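PDB 3HA9: thioredoxin domain-containing protein from Aeropyrum pernix, which probably acts as a thiol-disulfide oxidoreductase or antioxidant protein of the thioredoxin superfamily, although its own substrate and precise role are unknown. Local coordinates for residues F44-C49 and D75-E80; V39-F44 and R67-I72. All blocks are in the same frame, centred on the assembly; numbering follows the deposited sequence.

Interaction 1: F44-C49 and D75-E80; sequences FMAAWC and DFWTAE
Trp48 turns the edge of its indole onto one face of Trp77, a T-shaped pair whose five-membered rings have centroids 4.3 Å apart and planes at 71°. Two atoms of that edge do the touching. Trp48 NE1 stands over the middle of the Trp77 five-membered ring, 3.2 Å above the plane, while Trp48 CZ2 comes down on the benzo part, 3.6 Å from Trp77 CZ2. CG anti to the backbone N (chi1 -159°) directs the Trp77 indole toward Trp48. Trp77 CB meets Ala46 CB at 3.7 Å. A second apolar patch lies toward the sheet, where Phe44 CB meets CE2 of the Phe76 ring at 3.9 Å.

Between the two patches the strands make their last parallel pairing, Met45 with Asp75. Met45 O accepts a rather long hydrogen bond from Phe76 N (3.3 Å) and a CA-H...O contact from Asp75 CA. The bent Met45 side chain crosses Asp75 at about a right angle, bringing SD within 3.8 Å of Asp75 CB.

At the polar edge, Asp75 OD1 takes the backbone N of Trp77 at 2.9 Å in an Asx turn, which bends the chain away from the strand. Asp75 OD2 lies close to Asp96 OD2, and that Asp96 oxygen also accepts from Ala47 N. Trp77 NE1 donates to Pro93 O.

Apart from the Phe76 N bond, then, cohesion rests mainly on aromatic and apolar surfaces. They pack the loop just ahead of the Cys49-Cys52 disulfide, with the polarised N-H edge of Trp48 probably adding electrostatic attraction to the Trp77 pi face.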
loop_
_atom_site.group_PDB
_atom_site.type_symbol
_atom_site.label_atom_id
_atom_site.label_comp_id
_atom_site.label_asym_id
_atom_site.label_seq_id
_atom_site.Cartn_x
_atom_site.Cartn_y
_atom_site.Cartn_z
ATOM N N PHE A 44 -0.115 3.908 -0.652
ATOM C CA PHE A 44 -1.473 4.456 -0.820
ATOM C C PHE A 44 -1.347 5.769 -1.552
ATOM O O PHE A 44 -0.643 6.664 -1.089
ATOM C CB PHE A 44 -2.122 4.667 0.549
ATOM C CG PHE A 44 -2.445 3.378 1.254
ATOM C CD1 PHE A 44 -3.723 2.819 1.122
ATOM C CD2 PHE A 44 -1.469 2.695 2.008
ATOM C CE1 PHE A 44 -4.041 1.612 1.754
ATOM C CE2 PHE A 44 -1.775 1.477 2.648
ATOM C CZ PHE A 44 -3.035 0.938 2.518
ATOM N N MET A 45 -2.004 5.864 -2.707
ATOM C CA MET A 45 -1.761 6.993 -3.615
ATOM C C MET A 45 -2.990 7.337 -4.451
ATOM O O MET A 45 -4.047 6.721 -4.295
ATOM C CB MET A 45 -0.506 6.739 -4.481
ATOM C CG MET A 45 -0.417 5.351 -5.169
ATOM S SD MET A 45 -1.624 5.034 -6.487
ATOM C CE MET A 45 -0.946 6.066 -7.769
ATOM N N ALA A 46 -2.844 8.348 -5.302
ATOM C CA ALA A 46 -3.879 8.755 -6.263
ATOM C C ALA A 46 -3.148 9.271 -7.478
ATOM O O ALA A 46 -2.040 9.822 -7.352
ATOM C CB ALA A 46 -4.774 9.854 -5.657
ATOM N N ALA A 47 -3.748 9.095 -8.651
ATOM C CA ALA A 47 -3.052 9.415 -9.896
ATOM C C ALA A 47 -2.781 10.909 -10.055
ATOM O O ALA A 47 -1.827 11.300 -10.722
ATOM C CB ALA A 47 -3.815 8.869 -11.086
ATOM N N TRP A 48 -3.603 11.739 -9.420
ATOM C CA TRP A 48 -3.427 13.201 -9.465
ATOM C C TRP A 48 -2.565 13.794 -8.335
ATOM O O TRP A 48 -2.295 14.993 -8.305
ATOM C CB TRP A 48 -4.810 13.863 -9.435
ATOM C CG TRP A 48 -5.575 13.537 -8.203
ATOM C CD1 TRP A 48 -6.393 12.463 -8.015
ATOM C CD2 TRP A 48 -5.625 14.294 -6.991
ATOM N NE1 TRP A 48 -6.923 12.485 -6.753
ATOM C CE2 TRP A 48 -6.480 13.603 -6.104
ATOM C CE3 TRP A 48 -5.018 15.478 -6.561
ATOM C CZ2 TRP A 48 -6.740 14.055 -4.805
ATOM C CZ3 TRP A 48 -5.283 15.931 -5.277
ATOM C CH2 TRP A 48 -6.145 15.225 -4.416
ATOM N N CYS A 49 -2.122 12.958 -7.408
ATOM C CA CYS A 49 -1.374 13.414 -6.235
ATOM C C CYS A 49 -0.048 14.058 -6.678
ATOM O O CYS A 49 0.731 13.420 -7.373
ATOM C CB CYS A 49 -1.162 12.210 -5.285
ATOM S SG CYS A 49 0.377 12.140 -4.271
ATOM N N ASP A 75 -4.362 2.528 -5.271
ATOM C CA ASP A 75 -5.030 3.783 -5.605
ATOM C C ASP A 75 -6.356 3.729 -4.885
ATOM O O ASP A 75 -7.207 2.892 -5.213
ATOM C CB ASP A 75 -5.232 3.897 -7.130
ATOM C CG ASP A 75 -5.818 5.244 -7.558
ATOM O OD1 ASP A 75 -6.459 5.925 -6.735
ATOM O OD2 ASP A 75 -5.627 5.623 -8.740
ATOM N N PHE A 76 -6.526 4.607 -3.892
ATOM C CA PHE A 76 -7.754 4.610 -3.111
ATOM C C PHE A 76 -8.688 5.732 -3.524
ATOM O O PHE A 76 -9.710 5.975 -2.860
ATOM C CB PHE A 76 -7.459 4.611 -1.583
ATOM C CG PHE A 76 -6.844 5.891 -1.047
ATOM C CD1 PHE A 76 -7.652 6.914 -0.526
ATOM C CD2 PHE A 76 -5.463 6.031 -0.986
ATOM C CE1 PHE A 76 -7.087 8.070 0.029
ATOM C CE2 PHE A 76 -4.882 7.180 -0.438
ATOM C CZ PHE A 76 -5.702 8.197 0.078
ATOM N N TRP A 77 -8.358 6.418 -4.626
ATOM C CA TRP A 77 -9.171 7.550 -5.055
ATOM C C TRP A 77 -10.332 7.034 -5.924
ATOM O O TRP A 77 -10.393 7.258 -7.132
ATOM C CB TRP A 77 -8.309 8.619 -5.750
ATOM C CG TRP A 77 -8.996 9.962 -5.738
ATOM C CD1 TRP A 77 -9.682 10.536 -6.759
ATOM C CD2 TRP A 77 -9.101 10.846 -4.625
ATOM N NE1 TRP A 77 -10.188 11.754 -6.363
ATOM C CE2 TRP A 77 -9.838 11.968 -5.055
ATOM C CE3 TRP A 77 -8.611 10.817 -3.310
ATOM C CZ2 TRP A 77 -10.134 13.038 -4.211
ATOM C CZ3 TRP A 77 -8.900 11.900 -2.465
ATOM C CH2 TRP A 77 -9.654 12.994 -2.933
ATOM N N THR A 78 -11.240 6.309 -5.270
ATOM C CA THR A 78 -12.339 5.628 -5.934
ATOM C C THR A 78 -13.676 6.159 -5.435
ATOM O O THR A 78 -13.750 6.738 -4.346
ATOM C CB THR A 78 -12.324 4.111 -5.599
ATOM O OG1 THR A 78 -12.464 3.930 -4.177
ATOM C CG2 THR A 78 -11.033 3.456 -6.081
ATOM N N ALA A 79 -14.734 5.939 -6.219
ATOM C CA ALA A 79 -16.057 6.443 -5.838
ATOM C C ALA A 79 -16.457 5.970 -4.443
ATOM O O ALA A 79 -17.004 6.746 -3.651
ATOM C CB ALA A 79 -17.100 6.034 -6.871
ATOM N N GLU A 80 -16.183 4.702 -4.145
ATOM C CA GLU A 80 -16.597 4.117 -2.874
ATOM C C GLU A 80 -15.848 4.761 -1.706
ATOM O O GLU A 80 -16.442 5.078 -0.661
ATOM C CB GLU A 80 -16.372 2.594 -2.880
ATOM C CG GLU A 80 -17.313 1.806 -3.779
ATOM C CD GLU A 80 -16.973 1.890 -5.284
ATOM O OE1 GLU A 80 -15.843 2.293 -5.679
ATOM O OE2 GLU A 80 -17.868 1.545 -6.086
#

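Interaction 2: V39-F44 and R67-I72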
loop_
_atom_site.group_PDB
_atom_site.type_symbol
_atom_site.label_atom_id
_atom_site.label_comp_id
_atom_site.label_asym_id
_atom_site.label_seq_id
_atom_site.Cartn_x
_atom_site.Cartn_y
_atom_site.Cartn_z
ATOM N N VAL A 39 10.249 -7.928 1.644
ATOM C CA VAL A 39 9.781 -6.657 2.177
ATOM C C VAL A 39 8.642 -6.191 1.284
ATOM O O VAL A 39 8.808 -6.084 0.073
ATOM C CB VAL A 39 10.923 -5.623 2.174
ATOM C CG1 VAL A 39 10.428 -4.255 2.590
ATOM C CG2 VAL A 39 12.051 -6.088 3.079
ATOM N N VAL A 40 7.490 -5.916 1.898
ATOM C CA VAL A 40 6.305 -5.525 1.155
ATOM C C VAL A 40 6.053 -4.056 1.438
ATOM O O VAL A 40 5.985 -3.648 2.595
ATOM C CB VAL A 40 5.099 -6.395 1.557
ATOM C CG1 VAL A 40 3.814 -5.921 0.851
ATOM C CG2 VAL A 40 5.382 -7.879 1.247
ATOM N N ILE A 41 5.966 -3.247 0.383
ATOM C CA ILE A 41 5.627 -1.840 0.544
ATOM C C ILE A 41 4.218 -1.563 0.016
ATOM O O ILE A 41 3.966 -1.724 -1.179
ATOM C CB ILE A 41 6.667 -0.917 -0.177
ATOM C CG1 ILE A 41 8.089 -1.215 0.336
ATOM C CG2 ILE A 41 6.247 0.563 -0.033
ATOM C CD1 ILE A 41 9.180 -0.328 -0.258
ATOM N N LEU A 42 3.305 -1.164 0.911
ATOM C CA LEU A 42 1.974 -0.728 0.506
ATOM C C LEU A 42 2.042 0.773 0.276
ATOM O O LEU A 42 2.376 1.526 1.185
ATOM C CB LEU A 42 0.917 -1.055 1.577
ATOM C CG LEU A 42 0.836 -2.502 2.060
ATOM C CD1 LEU A 42 -0.398 -2.663 2.974
ATOM C CD2 LEU A 42 0.735 -3.453 0.881
ATOM N N TRP A 43 1.779 1.205 -0.952
ATOM C CA TRP A 43 1.859 2.620 -1.260
ATOM C C TRP A 43 0.453 3.123 -1.578
ATOM O O TRP A 43 -0.091 2.796 -2.636
ATOM C CB TRP A 43 2.784 2.837 -2.456
ATOM C CG TRP A 43 2.878 4.290 -2.852
ATOM C CD1 TRP A 43 2.760 5.375 -2.029
ATOM C CD2 TRP A 43 3.102 4.797 -4.162
ATOM N NE1 TRP A 43 2.889 6.535 -2.753
ATOM C CE2 TRP A 43 3.100 6.209 -4.068
ATOM C CE3 TRP A 43 3.278 4.198 -5.420
ATOM C CZ2 TRP A 43 3.286 7.044 -5.188
ATOM C CZ3 TRP A 43 3.471 5.041 -6.550
ATOM C CH2 TRP A 43 3.481 6.447 -6.413
ATOM N N PHE A 44 -0.115 3.908 -0.652
ATOM C CA PHE A 44 -1.473 4.456 -0.820
ATOM C C PHE A 44 -1.347 5.769 -1.552
ATOM O O PHE A 44 -0.643 6.664 -1.089
ATOM C CB PHE A 44 -2.122 4.667 0.549
ATOM C CG PHE A 44 -2.445 3.378 1.254
ATOM C CD1 PHE A 44 -3.723 2.819 1.122
ATOM C CD2 PHE A 44 -1.469 2.695 2.008
ATOM C CE1 PHE A 44 -4.041 1.612 1.754
ATOM C CE2 PHE A 44 -1.775 1.477 2.648
ATOM C CZ PHE A 44 -3.035 0.938 2.518
ATOM N N ARG A 67 16.002 -6.495 -4.935
ATOM C CA ARG A 67 15.102 -7.473 -5.557
ATOM C C ARG A 67 14.105 -8.080 -4.579
ATOM O O ARG A 67 13.106 -8.675 -4.995
ATOM C CB ARG A 67 15.897 -8.582 -6.265
ATOM C CG ARG A 67 16.769 -9.446 -5.367
ATOM C CD ARG A 67 17.348 -10.635 -6.153
ATOM N NE ARG A 67 16.331 -11.662 -6.415
ATOM C CZ ARG A 67 16.397 -12.558 -7.399
ATOM N NH1 ARG A 67 17.430 -12.558 -8.240
ATOM N NH2 ARG A 67 15.424 -13.454 -7.549
ATOM N N GLU A 68 14.382 -7.949 -3.284
ATOM C CA GLU A 68 13.496 -8.523 -2.282
ATOM C C GLU A 68 12.325 -7.618 -1.898
ATOM O O GLU A 68 11.478 -8.007 -1.114
ATOM C CB GLU A 68 14.269 -9.000 -1.047
ATOM C CG GLU A 68 14.958 -10.344 -1.249
ATOM C CD GLU A 68 14.008 -11.444 -1.738
ATOM O OE1 GLU A 68 12.852 -11.524 -1.252
ATOM O OE2 GLU A 68 14.424 -12.233 -2.611
ATOM N N ILE A 69 12.277 -6.418 -2.460
ATOM C CA ILE A 69 11.127 -5.525 -2.249
ATOM C C ILE A 69 10.004 -5.792 -3.255
ATOM O O ILE A 69 10.252 -5.907 -4.470
ATOM C CB ILE A 69 11.525 -4.038 -2.369
ATOM C CG1 ILE A 69 12.452 -3.642 -1.228
ATOM C CG2 ILE A 69 10.266 -3.125 -2.426
ATOM C CD1 ILE A 69 13.073 -2.287 -1.429
ATOM N N SER A 70 8.770 -5.872 -2.753
ATOM C CA SER A 70 7.593 -5.878 -3.624
ATOM C C SER A 70 6.758 -4.658 -3.319
ATOM O O SER A 70 6.307 -4.502 -2.190
ATOM C CB SER A 70 6.757 -7.141 -3.421
ATOM O OG SER A 70 7.446 -8.298 -3.898
ATOM N N VAL A 71 6.569 -3.796 -4.313
ATOM C CA VAL A 71 5.695 -2.626 -4.174
ATOM C C VAL A 71 4.265 -2.968 -4.593
ATOM O O VAL A 71 4.024 -3.551 -5.679
ATOM C CB VAL A 71 6.216 -1.411 -5.013
ATOM C CG1 VAL A 71 5.177 -0.265 -5.038
ATOM C CG2 VAL A 71 7.574 -0.939 -4.475
ATOM N N ILE A 72 3.316 -2.619 -3.732
ATOM C CA ILE A 72 1.903 -2.721 -4.076
ATOM C C ILE A 72 1.348 -1.289 -4.155
ATOM O O ILE A 72 1.286 -0.601 -3.132
ATOM C CB ILE A 72 1.114 -3.582 -3.070
ATOM C CG1 ILE A 72 1.806 -4.962 -2.906
ATOM C CG2 ILE A 72 -0.344 -3.688 -3.505
ATOM C CD1 ILE A 72 1.123 -5.943 -1.958
#
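Trp43 meets Ile72 through its CB, 3.8 Å from Ile72 O, while the indole leads away from segment 67-72. The ring packs instead among Cys52, Met55, Ala56 and Leu59 of helix 52-65 and Ile134 of the adjoining strand, and its NE1 donates to Asp132. The flat groups that do join the segments are peptides. Ser70 N gives to Val39 O, Ile41 N to Ser70 O, Ile72 N to Ile41 O at 2.8 Å and Trp43 N to Ile72 O; all are nearly straight. Val39 N to Glu68 O, at 3.0 Å, starts the series, its donor tilted 29° from the carbonyl plane.

Side chains pair on both faces of the sheet. On the face of Val39, Ile41, Ile69 and Val71, Ile41 CD1 reaches Ile69 CG2 at 3.7 Å; CD1 is anti to CA about the CB-CG1 bond (chi2 -178°), which extends the chain. On the face of Val40, Leu42, Ser70 and Ile72, the Ile72 CD1 methyl touches both Leu42 CD2 (3.8 Å) and Val40 CG1 (3.9 Å). The Leu42 and Ile72 side chains run alongside each other in the same direction, whereas Val40 is crossed at a slant.

The two strands run parallel, 4.8 Å apart at closest approach with a 20° twist. With helix 52-65 between them in sequence, they form the N-terminal beta-alpha-beta unit of the thioredoxin fold, strand 39-45 lying in mid-sheet.

The centres of interactions 1 and 2 lie about 18 Å apart along the same pair of neighbouring strands, 39-45 and 69-75. Interaction 2 takes their N-terminal parts and interaction 1 the C-terminal ends and the loops beyond, with Phe44 belonging to both. Along the chain the segments alternate: 39-44, 44-49, then 67-72 and 75-80, with helix 52-65 in between. Strand 39-45 is central in the mixed sheet, flanked by 69-75 and, antiparallel, by 133-138. The parallel pairing of interaction 2 ends with one last bridge, Met45 with Asp75, in interaction 1, beyond which side-chain packing takes over near the Cys49-Cys52 disulfide, whose CxxC spacing at the start of helix 52-65 suggests a thioredoxin-type redox site.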